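Local coordinates for ABC transporter substrate binding protein (Ribose) (Agrobacterium vitis, PDB 4WUT) that probably serves as the sugar-capturing periplasmic component of an ABC importer, here holding beta-D-fucopyranose between its two lobes, at residues G24-N34 with A54-E65; V83-D94 with I108-S118. One frame throughout, in Å; residues are numbered along the deposited sequence.

Interaction 1: residues G24-N34 with A54-E65; sequences GEIAVIVKTVN and AHTITFQGPAAE. With FCB (beta-D-fucopyranose), chain E.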
loop_
_atom_site.group_PDB
_atom_site.type_symbol
_atom_site.label_atom_id
_atom_site.label_comp_id
_atom_site.label_asym_id
_atom_site.label_seq_id
_atom_site.Cartn_x
_atom_site.Cartn_y
_atom_site.Cartn_z
ATOM N N GLY A 24 -3.120 20.413 -20.723
ATOM C CA GLY A 24 -3.156 18.983 -20.948
ATOM C C GLY A 24 -2.654 18.220 -19.741
ATOM O O GLY A 24 -1.929 17.234 -19.884
ATOM N N GLU A 25 -3.043 18.672 -18.551
ATOM C CA GLU A 25 -2.561 18.087 -17.304
ATOM C C GLU A 25 -3.295 16.821 -16.887
ATOM O O GLU A 25 -4.524 16.793 -16.817
ATOM C CB GLU A 25 -2.677 19.097 -16.156
ATOM C CG GLU A 25 -2.207 18.553 -14.822
ATOM C CD GLU A 25 -2.309 19.548 -13.680
ATOM O OE1 GLU A 25 -2.666 20.726 -13.921
ATOM O OE2 GLU A 25 -2.043 19.131 -12.530
ATOM N N ILE A 26 -2.531 15.779 -16.587
ATOM C CA ILE A 26 -3.045 14.620 -15.863
ATOM C C ILE A 26 -2.518 14.709 -14.422
ATOM O O ILE A 26 -1.323 14.619 -14.202
ATOM C CB ILE A 26 -2.588 13.319 -16.524
ATOM C CG1 ILE A 26 -3.227 13.181 -17.915
ATOM C CG2 ILE A 26 -2.957 12.130 -15.663
ATOM C CD1 ILE A 26 -2.803 11.941 -18.655
ATOM N N ALA A 27 -3.403 14.920 -13.456
ATOM C CA ALA A 27 -2.986 15.139 -12.073
ATOM C C ALA A 27 -2.897 13.811 -11.340
ATOM O O ALA A 27 -3.902 13.130 -11.159
ATOM C CB ALA A 27 -3.962 16.087 -11.365
ATOM N N VAL A 28 -1.681 13.439 -10.943
ATOM C CA VAL A 28 -1.480 12.273 -10.107
ATOM C C VAL A 28 -1.421 12.737 -8.661
ATOM O O VAL A 28 -0.585 13.583 -8.303
ATOM C CB VAL A 28 -0.190 11.540 -10.473
ATOM C CG1 VAL A 28 -0.045 10.286 -9.627
ATOM C CG2 VAL A 28 -0.175 11.208 -11.958
ATOM N N ILE A 29 -2.329 12.200 -7.857
ATOM C CA ILE A 29 -2.482 12.602 -6.469
ATOM C C ILE A 29 -2.391 11.375 -5.574
ATOM O O ILE A 29 -3.223 10.449 -5.659
ATOM C CB ILE A 29 -3.823 13.359 -6.245
ATOM C CG1 ILE A 29 -3.849 14.637 -7.078
ATOM C CG2 ILE A 29 -4.029 13.663 -4.744
ATOM C CD1 ILE A 29 -5.207 15.330 -7.120
ATOM N N VAL A 30 -1.358 11.340 -4.739
ATOM C CA VAL A 30 -1.097 10.184 -3.907
ATOM C C VAL A 30 -1.165 10.533 -2.429
ATOM O O VAL A 30 -1.404 11.689 -2.080
ATOM C CB VAL A 30 0.265 9.533 -4.248
ATOM C CG1 VAL A 30 0.250 8.990 -5.691
ATOM C CG2 VAL A 30 1.409 10.488 -4.038
ATOM N N LYS A 31 -0.990 9.550 -1.542
ATOM C CA LYS A 31 -1.232 9.801 -0.132
ATOM C C LYS A 31 -0.172 10.669 0.544
ATOM O O LYS A 31 -0.463 11.342 1.510
ATOM C CB LYS A 31 -1.365 8.507 0.654
ATOM C CG LYS A 31 -2.481 7.558 0.175
ATOM C CD LYS A 31 -2.559 6.357 1.101
ATOM C CE LYS A 31 -3.463 5.246 0.594
ATOM N NZ LYS A 31 -3.468 4.132 1.566
ATOM N N THR A 32 1.060 10.594 0.035
ATOM C CA THR A 32 2.143 11.452 0.491
ATOM C C THR A 32 3.251 11.341 -0.538
ATOM O O THR A 32 3.357 10.336 -1.231
ATOM C CB THR A 32 2.694 11.043 1.868
ATOM O OG1 THR A 32 3.694 11.986 2.268
ATOM C CG2 THR A 32 3.293 9.631 1.851
ATOM N N VAL A 33 4.054 12.383 -0.688
ATOM C CA VAL A 33 5.172 12.309 -1.626
ATOM C C VAL A 33 6.421 11.799 -0.906
ATOM O O VAL A 33 7.355 11.290 -1.538
ATOM C CB VAL A 33 5.450 13.669 -2.281
ATOM C CG1 VAL A 33 4.362 13.980 -3.302
ATOM C CG2 VAL A 33 5.554 14.765 -1.217
ATOM N N ASN A 34 6.406 11.907 0.420
ATOM C CA ASN A 34 7.523 11.479 1.253
ATOM C C ASN A 34 7.561 9.975 1.465
ATOM O O ASN A 34 7.300 9.501 2.584
ATOM C CB ASN A 34 7.426 12.161 2.618
ATOM C CG ASN A 34 7.352 13.667 2.508
ATOM O OD1 ASN A 34 8.008 14.266 1.649
ATOM N ND2 ASN A 34 6.557 14.294 3.383
ATOM N N ALA A 54 0.919 14.537 -25.948
ATOM C CA ALA A 54 -0.248 15.411 -25.796
ATOM C C ALA A 54 -0.546 15.804 -24.354
ATOM O O ALA A 54 -1.172 16.835 -24.103
ATOM C CB ALA A 54 -1.466 14.745 -26.406
ATOM N N HIS A 55 -0.115 14.984 -23.409
ATOM C CA HIS A 55 -0.413 15.237 -22.007
ATOM C C HIS A 55 0.844 15.208 -21.172
ATOM O O HIS A 55 1.847 14.593 -21.549
ATOM C CB HIS A 55 -1.408 14.204 -21.486
ATOM C CG HIS A 55 -2.773 14.338 -22.084
ATOM N ND1 HIS A 55 -3.209 13.559 -23.133
ATOM C CD2 HIS A 55 -3.798 15.168 -21.776
ATOM C CE1 HIS A 55 -4.448 13.902 -23.446
ATOM N NE2 HIS A 55 -4.826 14.874 -22.638
ATOM N N THR A 56 0.777 15.892 -20.037
ATOM C CA THR A 56 1.842 15.857 -19.052
ATOM C C THR A 56 1.236 15.427 -17.723
ATOM O O THR A 56 0.012 15.445 -17.571
ATOM C CB THR A 56 2.484 17.245 -18.907
ATOM O OG1 THR A 56 1.487 18.204 -18.546
ATOM C CG2 THR A 56 3.136 17.674 -20.216
ATOM N N ILE A 57 2.065 15.018 -16.763
ATOM C CA ILE A 57 1.564 14.732 -15.427
ATOM C C ILE A 57 2.149 15.699 -14.406
ATOM O O ILE A 57 3.255 16.222 -14.565
ATOM C CB ILE A 57 1.840 13.266 -14.927
ATOM C CG1 ILE A 57 3.340 12.993 -14.813
ATOM C CG2 ILE A 57 1.192 12.230 -15.834
ATOM C CD1 ILE A 57 3.652 11.605 -14.323
ATOM N N THR A 58 1.353 15.952 -13.386
ATOM C CA THR A 58 1.831 16.541 -12.157
ATOM C C THR A 58 1.735 15.433 -11.116
ATOM O O THR A 58 0.905 14.537 -11.233
ATOM C CB THR A 58 0.969 17.737 -11.759
ATOM O OG1 THR A 58 -0.398 17.325 -11.707
ATOM C CG2 THR A 58 1.118 18.863 -12.783
ATOM N N PHE A 59 2.603 15.468 -10.114
ATOM C CA PHE A 59 2.613 14.456 -9.071
ATOM C C PHE A 59 2.624 15.187 -7.747
ATOM O O PHE A 59 3.528 15.982 -7.487
ATOM C CB PHE A 59 3.870 13.591 -9.193
ATOM C CG PHE A 59 3.842 12.354 -8.332
ATOM C CD1 PHE A 59 3.173 11.216 -8.766
ATOM C CD2 PHE A 59 4.510 12.313 -7.128
ATOM C CE1 PHE A 59 3.154 10.062 -7.976
ATOM C CE2 PHE A 59 4.487 11.162 -6.335
ATOM C CZ PHE A 59 3.810 10.049 -6.765
ATOM N N GLN A 60 1.614 14.948 -6.924
ATOM C CA GLN A 60 1.423 15.713 -5.694
ATOM C C GLN A 60 0.853 14.805 -4.613
ATOM O O GLN A 60 0.181 13.812 -4.907
ATOM C CB GLN A 60 0.449 16.876 -5.956
ATOM C CG GLN A 60 0.489 17.454 -7.390
ATOM C CD GLN A 60 -0.857 17.367 -8.135
ATOM O OE1 GLN A 60 -1.762 18.181 -7.899
ATOM N NE2 GLN A 60 -0.984 16.391 -9.056
ATOM N N GLY A 61 1.109 15.140 -3.358
ATOM C CA GLY A 61 0.497 14.455 -2.246
ATOM C C GLY A 61 0.733 15.265 -0.999
ATOM O O GLY A 61 1.677 16.086 -0.977
ATOM N N PRO A 62 -0.113 15.067 0.025
ATOM C CA PRO A 62 0.099 15.784 1.287
ATOM C C PRO A 62 1.369 15.349 1.997
ATOM O O PRO A 62 2.103 14.487 1.519
ATOM C CB PRO A 62 -1.136 15.408 2.124
ATOM C CG PRO A 62 -2.176 15.037 1.113
ATOM C CD PRO A 62 -1.404 14.358 0.008
ATOM N N ALA A 63 1.614 15.941 3.163
ATOM C CA ALA A 63 2.826 15.656 3.903
ATOM C C ALA A 63 2.791 14.335 4.634
ATOM O O ALA A 63 3.832 13.825 5.025
ATOM C CB ALA A 63 3.089 16.760 4.887
ATOM N N ALA A 64 1.606 13.763 4.807
ATOM C CA ALA A 64 1.478 12.503 5.527
ATOM C C ALA A 64 0.206 11.805 5.069
ATOM O O ALA A 64 -0.737 12.446 4.625
ATOM C CB ALA A 64 1.410 12.750 7.006
ATOM N N GLU A 65 0.186 10.479 5.177
ATOM C CA GLU A 65 -0.982 9.714 4.756
ATOM C C GLU A 65 -2.216 9.941 5.603
ATOM O O GLU A 65 -3.332 9.676 5.159
ATOM C CB GLU A 65 -0.661 8.205 4.723
ATOM C CG GLU A 65 0.467 7.854 3.753
ATOM C CD GLU A 65 0.473 6.419 3.277
ATOM O OE1 GLU A 65 -0.199 5.529 3.898
ATOM O OE2 GLU A 65 1.134 6.196 2.233
HETATM C C1 FCB E . 1.627 0.576 0.634
HETATM C C2 FCB E . 0.123 0.813 0.650
HETATM C C3 FCB E . -0.202 2.174 0.358
HETATM C C4 FCB E . 0.580 3.138 1.291
HETATM C C5 FCB E . 2.071 2.720 1.158
HETATM C C6 FCB E . 3.011 3.594 2.038
HETATM O O1 FCB E . 1.813 -0.627 1.215
HETATM O O2 FCB E . -0.432 -0.041 -0.389
HETATM O O3 FCB E . -1.632 2.311 0.556
HETATM O O4 FCB E . 0.097 3.062 2.655
HETATM O O5 FCB E . 2.241 1.438 1.581
HETATM O O HOH W 1 -2.931 4.834 4.110
#

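Interaction 2: residues V83-D94 with I108-S118; sequences VDAILLAPSDPD and IPVVIIDSMLS. With FCB (beta-D-fucopyranose), chain E.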
loop_
_atom_site.group_PDB
_atom_site.type_symbol
_atom_site.label_atom_id
_atom_site.label_comp_id
_atom_site.label_asym_id
_atom_site.label_seq_id
_atom_site.Cartn_x
_atom_site.Cartn_y
_atom_site.Cartn_z
ATOM N N VAL A 83 -8.292 20.031 -14.917
ATOM C CA VAL A 83 -7.304 19.091 -15.426
ATOM C C VAL A 83 -8.007 18.116 -16.349
ATOM O O VAL A 83 -9.232 17.940 -16.286
ATOM C CB VAL A 83 -6.592 18.318 -14.286
ATOM C CG1 VAL A 83 -5.870 19.285 -13.336
ATOM C CG2 VAL A 83 -7.558 17.462 -13.505
ATOM N N ASP A 84 -7.241 17.507 -17.243
ATOM C CA ASP A 84 -7.818 16.568 -18.200
ATOM C C ASP A 84 -8.237 15.255 -17.537
ATOM O O ASP A 84 -9.173 14.615 -17.995
ATOM C CB ASP A 84 -6.834 16.258 -19.333
ATOM C CG ASP A 84 -6.592 17.441 -20.247
ATOM O OD1 ASP A 84 -7.300 18.462 -20.128
ATOM O OD2 ASP A 84 -5.690 17.324 -21.100
ATOM N N ALA A 85 -7.531 14.851 -16.475
ATOM C CA ALA A 85 -7.763 13.552 -15.820
ATOM C C ALA A 85 -7.059 13.499 -14.474
ATOM O O ALA A 85 -6.139 14.267 -14.218
ATOM C CB ALA A 85 -7.255 12.402 -16.697
ATOM N N ILE A 86 -7.490 12.568 -13.645
ATOM C CA ILE A 86 -6.964 12.421 -12.299
ATOM C C ILE A 86 -6.646 10.962 -12.030
ATOM O O ILE A 86 -7.472 10.076 -12.257
ATOM C CB ILE A 86 -7.972 12.918 -11.238
ATOM C CG1 ILE A 86 -8.239 14.411 -11.438
ATOM C CG2 ILE A 86 -7.473 12.568 -9.811
ATOM C CD1 ILE A 86 -9.377 14.951 -10.597
ATOM N N LEU A 87 -5.427 10.717 -11.579
ATOM C CA LEU A 87 -5.009 9.417 -11.074
ATOM C C LEU A 87 -4.875 9.586 -9.576
ATOM O O LEU A 87 -4.008 10.346 -9.126
ATOM C CB LEU A 87 -3.657 9.010 -11.658
ATOM C CG LEU A 87 -3.178 7.584 -11.362
ATOM C CD1 LEU A 87 -4.186 6.575 -11.940
ATOM C CD2 LEU A 87 -1.794 7.310 -11.876
ATOM N N LEU A 88 -5.713 8.891 -8.805
ATOM C CA LEU A 88 -5.833 9.145 -7.366
ATOM C C LEU A 88 -5.621 7.880 -6.547
ATOM O O LEU A 88 -6.250 6.856 -6.833
ATOM C CB LEU A 88 -7.226 9.685 -7.047
ATOM C CG LEU A 88 -7.562 9.910 -5.568
ATOM C CD1 LEU A 88 -6.653 10.962 -4.910
ATOM C CD2 LEU A 88 -9.026 10.303 -5.450
ATOM N N ALA A 89 -4.739 7.951 -5.546
ATOM C CA ALA A 89 -4.644 6.943 -4.493
ATOM C C ALA A 89 -5.282 7.550 -3.244
ATOM O O ALA A 89 -4.628 8.305 -2.503
ATOM C CB ALA A 89 -3.210 6.562 -4.210
ATOM N N PRO A 90 -6.563 7.268 -3.024
ATOM C CA PRO A 90 -7.298 8.018 -1.996
ATOM C C PRO A 90 -6.851 7.635 -0.605
ATOM O O PRO A 90 -6.735 6.447 -0.299
ATOM C CB PRO A 90 -8.757 7.609 -2.222
ATOM C CG PRO A 90 -8.665 6.303 -2.894
ATOM C CD PRO A 90 -7.450 6.361 -3.769
ATOM N N SER A 91 -6.630 8.634 0.256
ATOM C CA SER A 91 -6.160 8.379 1.609
ATOM C C SER A 91 -7.262 7.849 2.535
ATOM O O SER A 91 -6.963 7.336 3.623
ATOM C CB SER A 91 -5.537 9.633 2.191
ATOM O OG SER A 91 -4.412 9.997 1.411
ATOM N N ASP A 92 -8.510 7.971 2.094
ATOM C CA ASP A 92 -9.661 7.462 2.839
ATOM C C ASP A 92 -10.735 7.049 1.828
ATOM O O ASP A 92 -10.911 7.739 0.819
ATOM C CB ASP A 92 -10.232 8.518 3.794
ATOM C CG ASP A 92 -11.301 7.936 4.718
ATOM O OD1 ASP A 92 -10.896 7.333 5.730
ATOM O OD2 ASP A 92 -12.524 8.049 4.420
ATOM N N PRO A 93 -11.425 5.912 2.054
ATOM C CA PRO A 93 -12.376 5.467 1.040
ATOM C C PRO A 93 -13.687 6.236 1.014
ATOM O O PRO A 93 -14.392 6.163 0.016
ATOM C CB PRO A 93 -12.607 3.993 1.403
ATOM C CG PRO A 93 -12.273 3.868 2.830
ATOM C CD PRO A 93 -11.209 4.900 3.103
ATOM N N ASP A 94 -13.969 6.968 2.073
ATOM C CA ASP A 94 -15.197 7.737 2.184
ATOM C C ASP A 94 -14.990 9.246 2.025
ATOM O O ASP A 94 -15.756 9.915 1.316
ATOM C CB ASP A 94 -15.861 7.417 3.521
ATOM C CG ASP A 94 -16.269 5.968 3.622
ATOM O OD1 ASP A 94 -17.176 5.569 2.869
ATOM O OD2 ASP A 94 -15.681 5.228 4.447
ATOM N N ILE A 108 -14.419 14.718 -15.861
ATOM C CA ILE A 108 -12.996 14.443 -15.761
ATOM C C ILE A 108 -12.777 12.970 -15.419
ATOM O O ILE A 108 -13.193 12.512 -14.361
ATOM C CB ILE A 108 -12.318 15.323 -14.690
ATOM C CG1 ILE A 108 -12.513 16.801 -15.015
ATOM C CG2 ILE A 108 -10.836 14.970 -14.590
ATOM C CD1 ILE A 108 -12.060 17.738 -13.872
ATOM N N PRO A 109 -12.131 12.227 -16.325
ATOM C CA PRO A 109 -11.843 10.817 -16.048
ATOM C C PRO A 109 -11.031 10.649 -14.775
ATOM O O PRO A 109 -10.106 11.428 -14.530
ATOM C CB PRO A 109 -11.014 10.380 -17.256
ATOM C CG PRO A 109 -11.377 11.314 -18.351
ATOM C CD PRO A 109 -11.669 12.634 -17.661
ATOM N N VAL A 110 -11.396 9.661 -13.969
ATOM C CA VAL A 110 -10.685 9.363 -12.740
ATOM C C VAL A 110 -10.349 7.869 -12.722
ATOM O O VAL A 110 -11.202 7.022 -12.974
ATOM C CB VAL A 110 -11.523 9.706 -11.496
ATOM C CG1 VAL A 110 -10.823 9.229 -10.236
ATOM C CG2 VAL A 110 -11.794 11.221 -11.406
ATOM N N VAL A 111 -9.090 7.554 -12.455
ATOM C CA VAL A 111 -8.689 6.182 -12.207
ATOM C C VAL A 111 -8.138 6.143 -10.782
ATOM O O VAL A 111 -7.406 7.041 -10.370
ATOM C CB VAL A 111 -7.655 5.730 -13.234
ATOM C CG1 VAL A 111 -7.017 4.408 -12.830
ATOM C CG2 VAL A 111 -8.307 5.635 -14.602
ATOM N N ILE A 112 -8.557 5.128 -10.028
ATOM C CA ILE A 112 -8.136 4.910 -8.649
ATOM C C ILE A 112 -7.039 3.859 -8.588
ATOM O O ILE A 112 -7.140 2.795 -9.237
ATOM C CB ILE A 112 -9.330 4.472 -7.776
ATOM C CG1 ILE A 112 -10.470 5.502 -7.876
ATOM C CG2 ILE A 112 -8.914 4.230 -6.342
ATOM C CD1 ILE A 112 -10.156 6.862 -7.315
ATOM N N ILE A 113 -5.972 4.165 -7.851
ATOM C CA ILE A 113 -4.910 3.197 -7.628
ATOM C C ILE A 113 -4.718 2.900 -6.149
ATOM O O ILE A 113 -5.010 3.749 -5.286
ATOM C CB ILE A 113 -3.581 3.639 -8.257
ATOM C CG1 ILE A 113 -3.204 5.041 -7.774
ATOM C CG2 ILE A 113 -3.658 3.558 -9.775
ATOM C CD1 ILE A 113 -1.754 5.386 -8.008
ATOM N N ASP A 114 -4.311 1.662 -5.877
ATOM C CA ASP A 114 -3.762 1.235 -4.590
ATOM C C ASP A 114 -4.780 1.012 -3.480
ATOM O O ASP A 114 -4.806 -0.051 -2.852
ATOM C CB ASP A 114 -2.686 2.199 -4.093
ATOM C CG ASP A 114 -2.199 1.831 -2.728
ATOM O OD1 ASP A 114 -1.427 0.848 -2.618
ATOM O OD2 ASP A 114 -2.605 2.484 -1.729
ATOM N N SER A 115 -5.611 2.019 -3.227
ATOM C CA SER A 115 -6.508 2.016 -2.080
ATOM C C SER A 115 -7.916 2.280 -2.583
ATOM O O SER A 115 -8.160 3.241 -3.311
ATOM C CB SER A 115 -6.119 3.119 -1.103
ATOM O OG SER A 115 -5.020 2.733 -0.325
HETATM N N MSE A 116 -8.838 1.407 -2.215
HETATM C CA MSE A 116 -10.205 1.500 -2.689
HETATM C C MSE A 116 -10.944 2.752 -2.237
HETATM O O MSE A 116 -10.605 3.389 -1.221
HETATM C CB MSE A 116 -11.007 0.276 -2.217
HETATM C CG MSE A 116 -10.927 0.012 -0.747
HETATM SE SE MSE A 116 -12.314 -1.220 -0.104
HETATM C CE MSE A 116 -13.912 -0.109 -0.368
ATOM N N LEU A 117 -11.948 3.089 -3.032
ATOM C CA LEU A 117 -13.023 3.979 -2.604
ATOM C C LEU A 117 -14.239 3.168 -2.202
ATOM O O LEU A 117 -14.413 2.029 -2.638
ATOM C CB LEU A 117 -13.451 4.899 -3.738
ATOM C CG LEU A 117 -12.574 6.088 -4.091
ATOM C CD1 LEU A 117 -13.226 6.908 -5.194
ATOM C CD2 LEU A 117 -12.281 6.979 -2.862
ATOM N N SER A 118 -15.109 3.770 -1.409
ATOM C CA SER A 118 -16.370 3.174 -1.030
ATOM C C SER A 118 -17.190 2.725 -2.242
ATOM O O SER A 118 -17.069 3.288 -3.328
ATOM C CB SER A 118 -17.168 4.222 -0.259
ATOM O OG SER A 118 -18.476 3.781 0.002
HETATM C C1 FCB E . 1.627 0.576 0.634
HETATM C C2 FCB E . 0.123 0.813 0.650
HETATM C C3 FCB E . -0.202 2.174 0.358
HETATM C C4 FCB E . 0.580 3.138 1.291
HETATM C C5 FCB E . 2.071 2.720 1.158
HETATM C C6 FCB E . 3.011 3.594 2.038
HETATM O O1 FCB E . 1.813 -0.627 1.215
HETATM O O2 FCB E . -0.432 -0.041 -0.389
HETATM O O3 FCB E . -1.632 2.311 0.556
HETATM O O4 FCB E . 0.097 3.062 2.655
HETATM O O5 FCB E . 2.241 1.438 1.581
HETATM O O HOH W 2 -18.719 3.524 2.696
#

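Interaction 1: residues G24-N34 with A54-E65
Lys-31 and Glu-65 meet where strands 25-29 and 56-60 have run out, CB of Lys-31 lying 3.7 Å from CG of Glu-65. From there both side chains extend to the sugar: Lys-31 NZ donates to fucose O3 at 2.8 Å, and Glu-65 OE1 accepts from O4. The two charges stand beyond salt-bridge range, and a water accepting from Lys-31 NZ and donating to Glu-65 OE1 joins them. Ser-193 also bonds OE1 and Trp-38 holds OE2, so the carboxylate is fixed from both oxygens.

Behind this pair, Thr-32 secures the turn. Its hydroxyl, set anti to the backbone N (chi1 -177°), donates to Pro-62 O at 3.1 Å and accepts from Asn-34 N, an ST turn. The Phe-59 ring, likewise swung anti to its own N (-169°), packs against Val-28, Val-30 and Val-33; CG1 of Val-28 approaches its CD1 to 3.5 Å. Apolar residues suit this cluster, since helix 36-49 packs on Val-30, Ile-57 and Phe-59.

Farther from the sugar, Thr-58 OG1 donates to Glu-25 OE2 (2.6 Å), meeting it on the anti side and somewhat out of the plane of a carboxylate that also forms a salt bridge with Arg-81. Six backbone bonds, from Thr-56 N to Gly-24 O through Val-30 N to Gln-60 O, lock the parallel register. Ligand-binding loops at the C-terminal ends of parallel strands in a beta-alpha-beta unit are characteristic of the Rossmann-like lobe of periplasmic sugar-binding proteins.

Interaction 2: residues V83-D94 with I108-S118
Ile-86, Leu-87 and Leu-88 pair in parallel with Val-110, Val-111 and Ile-112, the two strands of a beta-alpha-beta unit whose crossover is helix 97-105. Backbone hydrogen bonds set the register: Ile-86 N to Pro-109 O, Val-111 N to Ile-86 O, Leu-88 N to Val-111 O, and Ile-113 N to Leu-88 O at 2.9 Å. Beyond the strands one further bond, Ser-118 N to Pro-93 O, ties the outgoing loops; its donor sits above the carbonyl plane, 36° out of it.

Apolar contacts fill both faces of the sheet. On one, Leu-87 CD1 reaches Val-111 CG1 at 3.7 Å and also touches CG2 of Ile-113, with Leu-278 of helix 267-282 packed over Leu-87 and Val-111. On the other, Leu-88 CD2 runs alongside CD1 of Ile-112, 4.1 Å apart. Aliphatic residues suit a central strand pair that is buried on both sides. Past the strands rigid Pro-90 takes over, its CD 3.6 Å from Ile-112 CG2 and its CB equally near Leu-117 CD2, the proline ring set nearly perpendicular to the isoleucine side chain.

Polar groups gather at the loop ends. Asp-92 OD2 accepts from Asp-94 N, an Asx turn, and also from Ala-95 N beyond the segment, while a water joins Asp-94 OD1 to Ser-118 OG. At the sugar, Asp-114 is a two-pronged acceptor: CG stands opposite the backbone N (chi1 175°), OD1 receives fucose O2 at 2.6 Å, and OD2 takes O3 in a very short 2.5 Å bond while Ser-115 OG donates to OD2 from above the carboxylate plane.

In the fold
From the N terminus, strand 25-29 leads through helix 36-49 to strand 56-60, and interaction 1 closes that loop. After helix 68-80 the chain enters strand 85-88, passes through helix 97-105 and returns in strand 110-113, where interaction 2 closes a second loop. The two loops follow in series, neither enclosing nor crossing the other. Strands 25-29 and 85-88 are neighbours, joined by backbone bonds such as Ile-29 N to Leu-87 O (2.8 Å), so the order runs 56-60, 25-29, 85-88, 110-113. Both contacts reach the same sugar, where Lys-31 and Ser-115 link their loops, while residues such as Arg-169 and Asn-219 also bind it.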